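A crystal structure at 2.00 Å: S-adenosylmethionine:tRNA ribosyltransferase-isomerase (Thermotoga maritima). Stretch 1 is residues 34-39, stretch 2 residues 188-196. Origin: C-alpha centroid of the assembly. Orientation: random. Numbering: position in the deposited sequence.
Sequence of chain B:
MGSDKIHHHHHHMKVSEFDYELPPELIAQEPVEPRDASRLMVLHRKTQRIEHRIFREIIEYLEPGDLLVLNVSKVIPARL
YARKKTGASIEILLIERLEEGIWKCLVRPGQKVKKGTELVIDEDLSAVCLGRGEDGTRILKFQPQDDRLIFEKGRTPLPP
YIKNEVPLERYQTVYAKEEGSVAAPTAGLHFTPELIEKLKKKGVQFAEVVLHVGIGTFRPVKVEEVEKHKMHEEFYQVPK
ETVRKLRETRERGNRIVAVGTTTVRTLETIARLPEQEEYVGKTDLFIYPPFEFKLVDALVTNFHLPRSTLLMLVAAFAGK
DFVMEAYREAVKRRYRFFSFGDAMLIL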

# COMPACT_ATOMS: atom_id res chain seq x y z
N PRO B 34 -0.82 16.18 -0.36
CA PRO B 34 -1.36 15.75 0.96
C PRO B 34 -2.60 14.84 0.82
O PRO B 34 -3.23 14.81 -0.22
CB PRO B 34 -1.75 17.08 1.62
CG PRO B 34 -2.06 17.97 0.48
CD PRO B 34 -1.08 17.61 -0.62
N ARG B 35 -2.93 14.12 1.87
CA ARG B 35 -3.99 13.10 1.79
C ARG B 35 -5.38 13.67 1.48
O ARG B 35 -6.20 13.00 0.86
CB ARG B 35 -4.03 12.30 3.08
CG ARG B 35 -2.76 11.49 3.38
CD ARG B 35 -2.50 10.35 2.40
NE ARG B 35 -1.50 9.41 2.91
N ASP B 36 -5.62 14.92 1.83
CA ASP B 36 -6.92 15.53 1.61
C ASP B 36 -7.03 16.28 0.31
O ASP B 36 -7.96 17.06 0.10
CB ASP B 36 -7.33 16.39 2.78
CG ASP B 36 -6.33 17.45 3.13
OD1 ASP B 36 -5.34 17.67 2.39
OD2 ASP B 36 -6.47 18.10 4.18
N ALA B 37 -6.08 16.00 -0.58
CA ALA B 37 -6.13 16.49 -1.93
C ALA B 37 -6.63 15.37 -2.82
O ALA B 37 -6.72 15.54 -4.03
CB ALA B 37 -4.74 16.97 -2.40
N SER B 38 -7.02 14.25 -2.23
CA SER B 38 -7.69 13.20 -3.03
C SER B 38 -9.07 13.71 -3.51
O SER B 38 -9.58 14.75 -3.01
CB SER B 38 -7.78 11.91 -2.22
OG SER B 38 -8.75 12.06 -1.20
N ARG B 39 -9.64 13.03 -4.51
CA ARG B 39 -10.99 13.35 -4.99
C ARG B 39 -12.01 12.85 -3.98
O ARG B 39 -11.72 11.94 -3.21
CB ARG B 39 -11.24 12.73 -6.35
CG ARG B 39 -10.26 13.23 -7.35
CD ARG B 39 -10.47 12.71 -8.75
NE ARG B 39 -11.59 13.38 -9.33
CZ ARG B 39 -11.96 13.29 -10.59
NH1 ARG B 39 -11.29 12.52 -11.44
NH2 ARG B 39 -13.04 13.97 -10.99
N GLY B 188 -10.19 6.86 6.85
CA GLY B 188 -9.73 7.89 7.77
C GLY B 188 -8.44 8.59 7.40
O GLY B 188 -8.20 9.70 7.81
N LEU B 189 -7.61 7.94 6.60
CA LEU B 189 -6.30 8.49 6.25
C LEU B 189 -6.39 9.67 5.29
O LEU B 189 -5.41 10.37 5.13
CB LEU B 189 -5.40 7.40 5.65
CG LEU B 189 -5.00 6.28 6.64
CD1 LEU B 189 -3.85 5.51 6.07
CD2 LEU B 189 -4.66 6.79 8.05
N HIS B 190 -7.56 9.90 4.67
CA HIS B 190 -7.83 11.15 3.94
C HIS B 190 -7.92 12.37 4.87
O HIS B 190 -7.69 13.48 4.42
CB HIS B 190 -9.12 11.06 3.14
CG HIS B 190 -9.16 9.93 2.16
ND1 HIS B 190 -8.62 10.03 0.90
CD2 HIS B 190 -9.74 8.71 2.24
CE1 HIS B 190 -8.85 8.90 0.24
NE2 HIS B 190 -9.51 8.08 1.03
N PHE B 191 -8.25 12.19 6.14
CA PHE B 191 -8.30 13.30 7.06
C PHE B 191 -6.86 13.67 7.51
O PHE B 191 -6.19 12.84 8.09
CB PHE B 191 -9.11 12.95 8.31
CG PHE B 191 -10.58 12.90 8.08
CD1 PHE B 191 -11.20 11.70 7.75
CD2 PHE B 191 -11.36 14.05 8.16
CE1 PHE B 191 -12.57 11.65 7.52
CE2 PHE B 191 -12.72 14.01 7.93
CZ PHE B 191 -13.33 12.81 7.61
N THR B 192 -6.41 14.89 7.24
CA THR B 192 -5.10 15.37 7.74
C THR B 192 -5.30 16.06 9.09
O THR B 192 -6.41 16.45 9.42
CB THR B 192 -4.50 16.38 6.77
OG1 THR B 192 -5.39 17.49 6.64
CG2 THR B 192 -4.38 15.81 5.36
N PRO B 193 -4.24 16.24 9.88
CA PRO B 193 -4.38 17.01 11.13
C PRO B 193 -4.89 18.43 10.91
O PRO B 193 -5.62 18.94 11.72
CB PRO B 193 -2.96 17.02 11.71
CG PRO B 193 -2.25 15.84 11.08
CD PRO B 193 -2.88 15.68 9.71
N GLU B 194 -4.52 19.04 9.80
CA GLU B 194 -4.97 20.39 9.46
C GLU B 194 -6.47 20.42 9.18
O GLU B 194 -7.16 21.35 9.57
CB GLU B 194 -4.18 20.89 8.25
CG GLU B 194 -4.59 22.23 7.67
N LEU B 195 -6.98 19.38 8.51
CA LEU B 195 -8.44 19.27 8.24
C LEU B 195 -9.22 19.01 9.52
O LEU B 195 -10.22 19.68 9.82
CB LEU B 195 -8.71 18.21 7.16
CG LEU B 195 -10.17 17.98 6.70
CD1 LEU B 195 -10.85 19.29 6.23
CD2 LEU B 195 -10.20 16.94 5.61
N ILE B 196 -8.73 18.08 10.31
CA ILE B 196 -9.35 17.80 11.57
C ILE B 196 -9.45 19.06 12.42
O ILE B 196 -10.48 19.30 13.01
CB ILE B 196 -8.57 16.68 12.27
CG1 ILE B 196 -8.86 15.36 11.55
CG2 ILE B 196 -8.96 16.60 13.75
CD1 ILE B 196 -7.83 14.30 11.76

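Two short segments distant in sequence are joined here by a pair of side-chain hydrogen bonds, with aliphatic and backbone atoms packed alongside, a compact example of how polar residues can fasten segments that share no backbone hydrogen bond. The backbones come nearest at Arg35 and His190, whose CA atoms lie 4.8 Å apart, and the contact buries 321 Å² in all.

The first bond joins Asp36 to Thr192. The hydroxyl OG1 of Thr192 donates to OD2 of Asp36 at 2.8 Å, while Thr192 OG1 itself accepts from the backbone N of Leu195 at 3.1 Å and so caps the helix that begins at Pro193. Threonine suits this position because one hydroxyl can give and receive at once: the atom that caps the helix also ties it to the other stretch. Both residues direct their CA-to-CB bonds toward the partner stretch, and both adopt the p rotamer. Asp36 is buried, but its carboxylate is not left unpaired, since OD1 is hydrogen-bonded elsewhere in the structure. Leu195 adds an apolar neighbour, its CB lying 3.7 Å from Asp36 OD2.

The second bond links Ser38 OG and His190 ND1 at 2.9 Å. Either atom could be the donor, a versatility that suits both residue types to a buried site. The small serine side chain, also p, reaches the imidazole, whose NE2 is engaged elsewhere.

Around these two bonds the packing is close. Arg35 CB sits 3.1 Å from Leu189 O and Asp36 CB 3.4 Å from His190 O, so side-chain carbons rest against carbonyl oxygens of the opposing stretch. Arg35 CB also approaches Thr192 CG2 at 4.2 Å; here the arginine contributes its aliphatic base, while its guanidinium carbon and terminal nitrogens are not modelled.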